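Local coordinates for protein bradyzoite surface antigen BSR4 (Toxoplasma gondii, PDB 2JKS) that is a surface antigen of the bradyzoite stage with two SRS domains, binds zinc ions, and probably takes part in host interaction or immune recognition, at residues Glu170-Tyr178 / Lys195-Gly206; Gln209-Val219 / Val225-Ile236. All coordinates share one frame; numbering follows the deposited sequence.

Both contacts belong to the second SRS domain and follow each other along the chain without nesting or crossing. Contact 1 comes first: after the bulge that leads into strand 173-175, the chain runs out through strand 187-191 on another sheet and returns as strand 197-201, so that the two paired strands run parallel. Three residues beyond its end, contact 2 opens with Gln-209, at the end of edge strand 206-209, and closes a much shorter loop, the hairpin of strands 216-218 and 230-232. Contact 1 builds the middle of a five-stranded sheet, whereas contact 2 adds a disulfide-linked hairpin beside strand 269-277 of the four-stranded sheet. Their centres lie about 16 Å apart.

Contact 1 (Glu170-Tyr178 / Lys195-Gly206); sequences ENNVVTCAY and KNTLTINCGSDG. With ZN (zinc ion), chain F.
The side-chain amide of Asn-172 donates through ND2 to Thr-197 O (3.1 Å) at one end of a parallel strand pair; this oxygen lies in the amide plane and accepts nearly along its C=O axis, and Glu-190 O is a second acceptor for ND2. At the far end Tyr-178 OH donates to a lone pair of Cys-202 O, in the plane of that carbonyl (2.6 Å) and at the ring edge, while Asp-205 O lies over a face of the ring.

Between them, Thr-199 and Asn-201 each give their N-H to, and accept through their O from, segment 170-178: Thr-199 N to Asn-172 O, Val-174 N to Thr-199 O (2.7 Å), Asn-201 N to Val-174 O (2.8 Å) and Cys-176 N to Asn-201 O. Val-174 and Ile-200 point the same way, CB against CD1 at 4.0 Å, facing Val-303 of the opposing sheet. With CG1 anti to its backbone N (chi1 177°), Val-173 brings that methyl to within 3.4 Å of Asn-201 ND2 on the other face, where ND2 also donates to a water bonded to Thr-175 OG1 and OD1 bonds Ser-254 OG.

Further out, Cys-176 and Cys-202 form disulfides to Cys-301 and Cys-275, and Asp-205 OD1 binds zinc at 2.0 Å. The end bonds hold the segments together, the cystines and the Asn-172 to Glu-190 bond tie them to the opposing sheet, and zinc joins Asp-205 to Glu-96 of the first domain.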
loop_
_atom_site.group_PDB
_atom_site.type_symbol
_atom_site.label_atom_id
_atom_site.label_comp_id
_atom_site.label_asym_id
_atom_site.label_seq_id
_atom_site.Cartn_x
_atom_site.Cartn_y
_atom_site.Cartn_z
ATOM N N GLU A 170 1.034 17.552 8.410
ATOM C CA GLU A 170 0.808 18.991 8.624
ATOM C C GLU A 170 -0.178 19.614 7.674
ATOM O O GLU A 170 -0.366 19.175 6.488
ATOM C CB GLU A 170 2.130 19.786 8.601
ATOM C CG GLU A 170 3.021 19.504 9.819
ATOM C CD GLU A 170 2.377 19.948 11.162
ATOM O OE1 GLU A 170 1.688 21.005 11.189
ATOM O OE2 GLU A 170 2.567 19.241 12.190
ATOM N N ASN A 171 -0.843 20.634 8.202
ATOM C CA ASN A 171 -1.841 21.349 7.465
ATOM C C ASN A 171 -3.033 20.426 7.292
ATOM O O ASN A 171 -3.847 20.624 6.387
ATOM C CB ASN A 171 -1.299 21.818 6.100
ATOM C CG ASN A 171 -0.165 22.817 6.233
ATOM O OD1 ASN A 171 -0.253 23.767 7.019
ATOM N ND2 ASN A 171 0.918 22.603 5.476
ATOM N N ASN A 172 -3.167 19.455 8.213
ATOM C CA ASN A 172 -4.401 18.664 8.346
ATOM C C ASN A 172 -4.760 17.906 7.058
ATOM O O ASN A 172 -5.941 17.827 6.619
ATOM C CB ASN A 172 -5.560 19.574 8.769
ATOM C CG ASN A 172 -5.759 19.645 10.264
ATOM O OD1 ASN A 172 -5.057 18.991 11.065
ATOM N ND2 ASN A 172 -6.755 20.421 10.661
ATOM N N VAL A 173 -3.718 17.317 6.479
ATOM C CA VAL A 173 -3.851 16.485 5.288
ATOM C C VAL A 173 -3.828 15.007 5.677
ATOM O O VAL A 173 -2.845 14.520 6.282
ATOM C CB VAL A 173 -2.750 16.819 4.246
ATOM C CG1 VAL A 173 -2.843 15.901 3.014
ATOM C CG2 VAL A 173 -2.835 18.309 3.826
ATOM N N VAL A 174 -4.942 14.326 5.420
ATOM C CA VAL A 174 -5.062 12.921 5.759
ATOM C C VAL A 174 -4.823 12.067 4.518
ATOM O O VAL A 174 -5.407 12.323 3.433
ATOM C CB VAL A 174 -6.425 12.570 6.393
ATOM C CG1 VAL A 174 -6.486 11.074 6.675
ATOM C CG2 VAL A 174 -6.608 13.407 7.632
ATOM N N THR A 175 -3.875 11.142 4.679
ATOM C CA THR A 175 -3.595 10.052 3.705
ATOM C C THR A 175 -4.198 8.748 4.186
ATOM O O THR A 175 -3.753 8.164 5.177
ATOM C CB THR A 175 -2.067 9.870 3.458
ATOM O OG1 THR A 175 -1.516 11.135 3.069
ATOM C CG2 THR A 175 -1.791 8.829 2.363
ATOM N N CYS A 176 -5.249 8.311 3.497
ATOM C CA CYS A 176 -5.966 7.088 3.870
ATOM C C CYS A 176 -5.353 5.891 3.136
ATOM O O CYS A 176 -4.964 5.996 1.978
ATOM C CB CYS A 176 -7.473 7.178 3.522
ATOM S SG CYS A 176 -8.468 8.129 4.714
ATOM N N ALA A 177 -5.274 4.783 3.855
ATOM C CA ALA A 177 -4.919 3.479 3.282
ATOM C C ALA A 177 -5.878 2.416 3.841
ATOM O O ALA A 177 -6.760 2.717 4.653
ATOM C CB ALA A 177 -3.447 3.155 3.562
ATOM N N TYR A 178 -5.735 1.168 3.382
ATOM C CA TYR A 178 -6.829 0.204 3.416
ATOM C C TYR A 178 -6.284 -1.214 3.654
ATOM O O TYR A 178 -7.048 -2.201 3.594
ATOM C CB TYR A 178 -7.615 0.226 2.066
ATOM C CG TYR A 178 -7.965 1.628 1.611
ATOM C CD1 TYR A 178 -9.014 2.337 2.232
ATOM C CD2 TYR A 178 -7.212 2.277 0.625
ATOM C CE1 TYR A 178 -9.278 3.644 1.907
ATOM C CE2 TYR A 178 -7.498 3.562 0.271
ATOM C CZ TYR A 178 -8.506 4.247 0.937
ATOM O OH TYR A 178 -8.779 5.503 0.547
ATOM N N LYS A 195 -6.461 26.279 12.425
ATOM C CA LYS A 195 -6.376 25.050 11.629
ATOM C C LYS A 195 -7.739 24.799 11.040
ATOM O O LYS A 195 -8.397 23.884 11.464
ATOM C CB LYS A 195 -6.036 23.819 12.501
ATOM C CG LYS A 195 -5.203 24.064 13.681
ATOM C CD LYS A 195 -3.843 23.643 13.397
ATOM C CE LYS A 195 -3.743 22.078 13.477
ATOM N NZ LYS A 195 -2.875 21.616 12.336
ATOM N N ASN A 196 -8.167 25.643 10.104
ATOM C CA ASN A 196 -9.553 25.671 9.665
ATOM C C ASN A 196 -9.774 24.877 8.380
ATOM O O ASN A 196 -10.835 24.954 7.791
ATOM C CB ASN A 196 -10.026 27.121 9.494
ATOM C CG ASN A 196 -9.268 27.833 8.381
ATOM O OD1 ASN A 196 -8.080 27.657 8.288
ATOM N ND2 ASN A 196 -9.965 28.583 7.520
ATOM N N THR A 197 -8.780 24.083 7.975
ATOM C CA THR A 197 -8.943 23.199 6.804
ATOM C C THR A 197 -8.797 21.704 7.121
ATOM O O THR A 197 -8.257 21.334 8.114
ATOM C CB THR A 197 -8.006 23.566 5.653
ATOM O OG1 THR A 197 -6.673 23.200 6.008
ATOM C CG2 THR A 197 -8.070 25.060 5.371
ATOM N N LEU A 198 -9.329 20.872 6.234
ATOM C CA LEU A 198 -9.199 19.442 6.327
ATOM C C LEU A 198 -9.107 18.908 4.893
ATOM O O LEU A 198 -10.014 19.129 4.120
ATOM C CB LEU A 198 -10.472 18.896 6.973
ATOM C CG LEU A 198 -10.507 17.374 7.092
ATOM C CD1 LEU A 198 -9.339 16.768 7.908
ATOM C CD2 LEU A 198 -11.930 16.936 7.642
ATOM N N THR A 199 -8.050 18.163 4.580
ATOM C CA THR A 199 -7.937 17.491 3.283
ATOM C C THR A 199 -7.937 16.007 3.507
ATOM O O THR A 199 -7.145 15.500 4.313
ATOM C CB THR A 199 -6.640 17.869 2.564
ATOM O OG1 THR A 199 -6.589 19.296 2.429
ATOM C CG2 THR A 199 -6.555 17.189 1.156
ATOM N N ILE A 200 -8.781 15.324 2.753
ATOM C CA ILE A 200 -8.818 13.881 2.749
ATOM C C ILE A 200 -8.413 13.362 1.395
ATOM O O ILE A 200 -9.037 13.682 0.388
ATOM C CB ILE A 200 -10.239 13.366 3.063
ATOM C CG1 ILE A 200 -10.837 14.064 4.313
ATOM C CG2 ILE A 200 -10.266 11.811 3.182
ATOM C CD1 ILE A 200 -10.150 13.774 5.610
ATOM N N ASN A 201 -7.318 12.605 1.381
ATOM C CA ASN A 201 -6.869 11.935 0.165
ATOM C C ASN A 201 -7.159 10.436 0.241
ATOM O O ASN A 201 -6.527 9.704 1.048
ATOM C CB ASN A 201 -5.396 12.194 -0.089
ATOM C CG ASN A 201 -5.087 13.675 -0.311
ATOM O OD1 ASN A 201 -5.846 14.402 -0.985
ATOM N ND2 ASN A 201 -4.007 14.141 0.293
ATOM N N CYS A 202 -8.142 9.976 -0.556
ATOM C CA CYS A 202 -8.427 8.541 -0.582
ATOM C C CYS A 202 -7.522 7.743 -1.561
ATOM O O CYS A 202 -7.391 6.538 -1.414
ATOM C CB CYS A 202 -9.901 8.223 -0.928
ATOM S SG CYS A 202 -11.105 9.003 0.181
ATOM N N GLY A 203 -6.882 8.420 -2.511
ATOM C CA GLY A 203 -6.018 7.674 -3.476
ATOM C C GLY A 203 -6.952 6.951 -4.443
ATOM O O GLY A 203 -8.175 7.042 -4.322
ATOM N N SER A 204 -6.401 6.225 -5.416
ATOM C CA SER A 204 -7.265 5.667 -6.431
ATOM C C SER A 204 -7.927 4.393 -5.914
ATOM O O SER A 204 -8.843 3.917 -6.535
ATOM C CB SER A 204 -6.486 5.416 -7.740
ATOM O OG SER A 204 -5.423 4.517 -7.465
ATOM N N ASP A 205 -7.506 3.889 -4.749
ATOM C CA ASP A 205 -8.065 2.653 -4.174
ATOM C C ASP A 205 -9.271 2.895 -3.255
ATOM O O ASP A 205 -9.874 1.943 -2.730
ATOM C CB ASP A 205 -6.972 1.939 -3.370
ATOM C CG ASP A 205 -5.956 1.266 -4.271
ATOM O OD1 ASP A 205 -6.405 0.699 -5.272
ATOM O OD2 ASP A 205 -4.732 1.289 -3.984
ATOM N N GLY A 206 -9.624 4.152 -3.070
ATOM C CA GLY A 206 -10.651 4.459 -2.090
ATOM C C GLY A 206 -11.658 5.458 -2.565
ATOM O O GLY A 206 -11.508 6.057 -3.643
HETATM ZN ZN ZN F . -5.287 -0.342 -6.620
HETATM O O HOH W 1 -6.153 20.862 4.811
HETATM O O HOH W 2 -2.111 12.579 0.796
HETATM O O HOH W 3 -4.500 7.911 0.090
HETATM O O HOH W 4 -6.491 -0.977 -8.633
#

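Contact 2 (Gln209-Val219 / Val225-Ile236); sequences QPTTYAEEYCV and VNRCSTTRFVEI. With ZN (zinc ion), chain I.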
loop_
_atom_site.group_PDB
_atom_site.type_symbol
_atom_site.label_atom_id
_atom_site.label_comp_id
_atom_site.label_asym_id
_atom_site.label_seq_id
_atom_site.Cartn_x
_atom_site.Cartn_y
_atom_site.Cartn_z
ATOM N N GLN A 209 -16.210 9.012 1.973
ATOM C CA GLN A 209 -17.377 8.646 2.722
ATOM C C GLN A 209 -17.742 9.762 3.770
ATOM O O GLN A 209 -16.866 10.274 4.456
ATOM C CB GLN A 209 -17.098 7.302 3.409
ATOM C CG GLN A 209 -18.270 6.762 4.155
ATOM C CD GLN A 209 -19.214 5.942 3.273
ATOM O OE1 GLN A 209 -19.293 6.126 2.047
ATOM N NE2 GLN A 209 -19.941 5.039 3.909
ATOM N N PRO A 210 -19.047 10.145 3.860
ATOM C CA PRO A 210 -20.157 9.584 3.024
ATOM C C PRO A 210 -20.059 10.094 1.609
ATOM O O PRO A 210 -19.339 11.055 1.333
ATOM C CB PRO A 210 -21.450 10.137 3.679
ATOM C CG PRO A 210 -20.988 11.413 4.408
ATOM C CD PRO A 210 -19.499 11.187 4.795
ATOM N N THR A 211 -20.760 9.429 0.685
ATOM C CA THR A 211 -20.723 9.830 -0.719
ATOM C C THR A 211 -21.202 11.299 -0.870
ATOM O O THR A 211 -20.828 12.030 -1.802
ATOM C CB THR A 211 -21.639 8.844 -1.519
ATOM O OG1 THR A 211 -21.058 7.518 -1.460
ATOM C CG2 THR A 211 -21.712 9.243 -2.932
ATOM N N THR A 212 -22.055 11.693 0.090
ATOM C CA THR A 212 -22.704 13.016 0.192
ATOM C C THR A 212 -21.902 14.038 1.046
ATOM O O THR A 212 -22.466 14.974 1.614
ATOM C CB THR A 212 -24.108 12.829 0.720
ATOM O OG1 THR A 212 -24.078 11.980 1.895
ATOM C CG2 THR A 212 -24.950 12.123 -0.353
ATOM N N TYR A 213 -20.572 13.860 1.082
ATOM C CA TYR A 213 -19.727 14.611 2.026
ATOM C C TYR A 213 -19.858 16.121 1.815
ATOM O O TYR A 213 -19.657 16.870 2.759
ATOM C CB TYR A 213 -18.268 14.175 1.937
ATOM C CG TYR A 213 -17.679 14.433 0.588
ATOM C CD1 TYR A 213 -17.109 15.645 0.290
ATOM C CD2 TYR A 213 -17.760 13.441 -0.423
ATOM C CE1 TYR A 213 -16.620 15.897 -0.965
ATOM C CE2 TYR A 213 -17.280 13.675 -1.692
ATOM C CZ TYR A 213 -16.706 14.894 -1.950
ATOM O OH TYR A 213 -16.183 15.145 -3.205
ATOM N N ALA A 214 -20.191 16.562 0.591
ATOM C CA ALA A 214 -20.296 18.013 0.298
ATOM C C ALA A 214 -21.409 18.682 1.100
ATOM O O ALA A 214 -21.377 19.907 1.253
ATOM C CB ALA A 214 -20.505 18.290 -1.216
ATOM N N GLU A 215 -22.350 17.879 1.612
ATOM C CA GLU A 215 -23.431 18.380 2.496
ATOM C C GLU A 215 -23.570 17.680 3.831
ATOM O O GLU A 215 -24.219 18.214 4.700
ATOM C CB GLU A 215 -24.802 18.308 1.805
ATOM C CG GLU A 215 -24.862 19.082 0.551
ATOM C CD GLU A 215 -26.189 18.920 -0.183
ATOM O OE1 GLU A 215 -27.138 18.252 0.312
ATOM O OE2 GLU A 215 -26.281 19.487 -1.271
ATOM N N GLU A 216 -23.064 16.452 3.939
ATOM C CA GLU A 216 -23.298 15.563 5.077
ATOM C C GLU A 216 -22.044 14.972 5.712
ATOM O O GLU A 216 -21.003 14.799 5.055
ATOM C CB GLU A 216 -24.204 14.411 4.671
ATOM C CG GLU A 216 -25.618 14.911 4.409
ATOM C CD GLU A 216 -26.521 13.947 3.739
ATOM O OE1 GLU A 216 -26.105 12.841 3.325
ATOM O OE2 GLU A 216 -27.706 14.357 3.609
ATOM N N TYR A 217 -22.181 14.547 6.976
ATOM C CA TYR A 217 -21.132 13.756 7.607
ATOM C C TYR A 217 -21.708 12.505 8.223
ATOM O O TYR A 217 -22.935 12.327 8.220
ATOM C CB TYR A 217 -20.368 14.629 8.620
ATOM C CG TYR A 217 -21.233 15.146 9.750
ATOM C CD1 TYR A 217 -21.313 14.468 10.965
ATOM C CD2 TYR A 217 -21.975 16.309 9.590
ATOM C CE1 TYR A 217 -22.107 14.942 12.019
ATOM C CE2 TYR A 217 -22.775 16.784 10.619
ATOM C CZ TYR A 217 -22.829 16.092 11.837
ATOM O OH TYR A 217 -23.652 16.571 12.839
ATOM N N CYS A 218 -20.847 11.617 8.735
ATOM C CA CYS A 218 -21.292 10.473 9.532
ATOM C C CYS A 218 -21.335 10.910 10.995
ATOM O O CYS A 218 -20.360 11.509 11.517
ATOM C CB CYS A 218 -20.348 9.266 9.395
ATOM S SG CYS A 218 -19.843 8.788 7.719
ATOM N N VAL A 219 -22.452 10.665 11.673
ATOM C CA VAL A 219 -22.455 10.877 13.138
ATOM C C VAL A 219 -21.216 10.251 13.806
ATOM O O VAL A 219 -20.853 9.091 13.527
ATOM C CB VAL A 219 -23.763 10.384 13.795
ATOM C CG1 VAL A 219 -23.776 10.768 15.295
ATOM C CG2 VAL A 219 -24.918 11.013 13.062
ATOM N N VAL A 225 -16.132 4.746 10.054
ATOM C CA VAL A 225 -16.731 5.176 8.786
ATOM C C VAL A 225 -17.597 4.074 8.099
ATOM O O VAL A 225 -18.424 4.396 7.244
ATOM C CB VAL A 225 -15.618 5.711 7.817
ATOM C CG1 VAL A 225 -14.801 4.577 7.199
ATOM C CG2 VAL A 225 -16.197 6.627 6.737
ATOM N N ASN A 226 -17.354 2.808 8.429
ATOM C CA ASN A 226 -18.162 1.720 7.891
ATOM C C ASN A 226 -19.578 1.676 8.481
ATOM O O ASN A 226 -20.474 1.046 7.876
ATOM C CB ASN A 226 -17.505 0.358 8.109
ATOM C CG ASN A 226 -16.286 0.125 7.271
ATOM O OD1 ASN A 226 -16.109 0.665 6.175
ATOM N ND2 ASN A 226 -15.443 -0.767 7.771
ATOM N N ARG A 227 -19.784 2.324 9.632
ATOM C CA ARG A 227 -21.128 2.523 10.219
ATOM C C ARG A 227 -21.490 4.013 10.203
ATOM O O ARG A 227 -21.324 4.749 11.205
ATOM C CB ARG A 227 -21.197 1.912 11.628
ATOM C CG ARG A 227 -20.757 0.408 11.636
ATOM C CD ARG A 227 -20.910 -0.277 13.020
ATOM N NE ARG A 227 -20.374 0.567 14.092
ATOM C CZ ARG A 227 -19.186 0.423 14.686
ATOM N NH1 ARG A 227 -18.363 -0.575 14.339
ATOM N NH2 ARG A 227 -18.821 1.297 15.639
ATOM N N CYS A 228 -21.880 4.475 9.023
ATOM C CA CYS A 228 -22.072 5.884 8.763
ATOM C C CYS A 228 -23.560 6.284 8.754
ATOM O O CYS A 228 -24.257 5.937 7.811
ATOM C CB CYS A 228 -21.462 6.268 7.386
ATOM S SG CYS A 228 -21.585 8.026 6.967
ATOM N N SER A 229 -24.027 7.006 9.774
ATOM C CA SER A 229 -25.374 7.595 9.739
ATOM C C SER A 229 -25.229 9.009 9.332
ATOM O O SER A 229 -24.644 9.770 10.078
ATOM C CB SER A 229 -26.048 7.602 11.120
ATOM O OG SER A 229 -26.255 6.296 11.543
ATOM N N THR A 230 -25.780 9.382 8.173
ATOM C CA THR A 230 -25.562 10.717 7.628
ATOM C C THR A 230 -26.370 11.788 8.351
ATOM O O THR A 230 -27.515 11.548 8.821
ATOM C CB THR A 230 -25.796 10.799 6.099
ATOM O OG1 THR A 230 -27.126 10.361 5.806
ATOM C CG2 THR A 230 -24.770 9.918 5.329
ATOM N N THR A 231 -25.753 12.952 8.501
ATOM C CA THR A 231 -26.414 14.110 9.095
ATOM C C THR A 231 -25.874 15.314 8.397
ATOM O O THR A 231 -24.725 15.297 7.933
ATOM C CB THR A 231 -26.184 14.195 10.629
ATOM O OG1 THR A 231 -26.737 13.036 11.204
ATOM C CG2 THR A 231 -26.907 15.343 11.223
ATOM N N ARG A 232 -26.698 16.345 8.258
ATOM C CA ARG A 232 -26.312 17.523 7.528
ATOM C C ARG A 232 -25.288 18.397 8.318
ATOM O O ARG A 232 -25.411 18.548 9.535
ATOM C CB ARG A 232 -27.554 18.315 7.047
ATOM C CG ARG A 232 -28.487 17.473 6.088
ATOM C CD ARG A 232 -29.710 18.316 5.712
ATOM N NE ARG A 232 -29.363 19.454 4.848
ATOM C CZ ARG A 232 -29.963 20.655 4.871
ATOM N NH1 ARG A 232 -30.923 20.911 5.757
ATOM N NH2 ARG A 232 -29.562 21.617 4.037
ATOM N N PHE A 233 -24.238 18.856 7.617
ATOM C CA PHE A 233 -23.241 19.754 8.190
ATOM C C PHE A 233 -23.839 21.034 8.783
ATOM O O PHE A 233 -23.351 21.486 9.805
ATOM C CB PHE A 233 -22.177 20.156 7.182
ATOM C CG PHE A 233 -20.999 19.218 7.127
ATOM C CD1 PHE A 233 -20.104 19.115 8.211
ATOM C CD2 PHE A 233 -20.785 18.422 5.995
ATOM C CE1 PHE A 233 -19.009 18.230 8.151
ATOM C CE2 PHE A 233 -19.696 17.535 5.920
ATOM C CZ PHE A 233 -18.794 17.440 6.982
ATOM N N VAL A 234 -24.865 21.613 8.149
ATOM C CA VAL A 234 -25.549 22.813 8.724
ATOM C C VAL A 234 -26.003 22.608 10.158
ATOM O O VAL A 234 -26.149 23.592 10.883
ATOM C CB VAL A 234 -26.831 23.320 7.979
ATOM C CG1 VAL A 234 -26.494 24.119 6.732
ATOM C CG2 VAL A 234 -27.900 22.187 7.766
ATOM N N GLU A 235 -26.262 21.369 10.566
ATOM C CA GLU A 235 -26.759 21.106 11.926
ATOM C C GLU A 235 -25.726 21.406 13.012
ATOM O O GLU A 235 -26.104 21.612 14.181
ATOM C CB GLU A 235 -27.295 19.676 12.098
ATOM C CG GLU A 235 -28.683 19.424 11.510
ATOM C CD GLU A 235 -29.726 20.353 12.126
ATOM O OE1 GLU A 235 -29.924 20.287 13.380
ATOM O OE2 GLU A 235 -30.318 21.162 11.365
ATOM N N ILE A 236 -24.446 21.414 12.637
ATOM C CA ILE A 236 -23.336 21.699 13.556
ATOM C C ILE A 236 -22.603 23.000 13.207
ATOM O O ILE A 236 -22.009 23.629 14.084
ATOM C CB ILE A 236 -22.371 20.493 13.732
ATOM C CG1 ILE A 236 -21.621 20.126 12.425
ATOM C CG2 ILE A 236 -23.134 19.310 14.325
ATOM C CD1 ILE A 236 -20.609 19.052 12.597
HETATM ZN ZN ZN I . -28.702 13.055 2.517
HETATM O O HOH W 5 -25.450 20.615 5.365
HETATM O O HOH W 6 -28.221 17.267 2.649
HETATM O O HOH W 7 -29.048 12.049 5.548
HETATM O O HOH W 8 -22.219 7.291 11.930
#
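Tyr-217 and Thr-231 exchange two backbone hydrogen bonds, Tyr-217 N to Thr-231 O at 2.8 Å and Thr-231 N to Tyr-217 O at 2.9 Å, forming the hydrogen-bonded pair of a short antiparallel hairpin. Val-219 N to Ser-229 O continues the pairing on one side, and Phe-233 N to Glu-215 O on the other. A water accepts from Ser-229 N and donates to both Val-219 O and Arg-227 O.

The Glu-216 carboxylate binds a zinc ion chiefly through OE2 (2.0 Å), with OE1 at a longer 2.7 Å. Its OE1 accepts from Thr-212 OG1 (2.6 Å) on the anti side, 32° out of the carboxylate plane, a second-shell bond that would limit rotation of the group. Thr-230 CB and CG2 lie in van der Waals contact with OE1. A further water joins Glu-216 OE2 to Glu-215 OE1, whose carboxylate also forms a salt bridge with Lys-242.

The hairpin is covalently closed by the Cys-218 to Cys-228 disulfide, one of the three cystines of this SRS domain, with a chi3 of -91° near the usual right angle. Pro-210, which follows a cis peptide bond, places CB against Cys-228 SG and Thr-230 CG2.

On the inner face, the Tyr-217 ring takes a chi1 of 62°, between backbone N and carbonyl carbon, which lays it alongside Thr-231, whose CB sits over one face. Tyr-217 CB makes a CH-pi contact over the Phe-233 ring, 4.0 Å from its centroid, while the two rings meet obliquely. Ile-236 approaches Tyr-217 from the opposite direction, with CD1 3.7 Å from CE2. Phe-233 continues inward to an edge-to-face pairing with Phe-271 of strand 269-277.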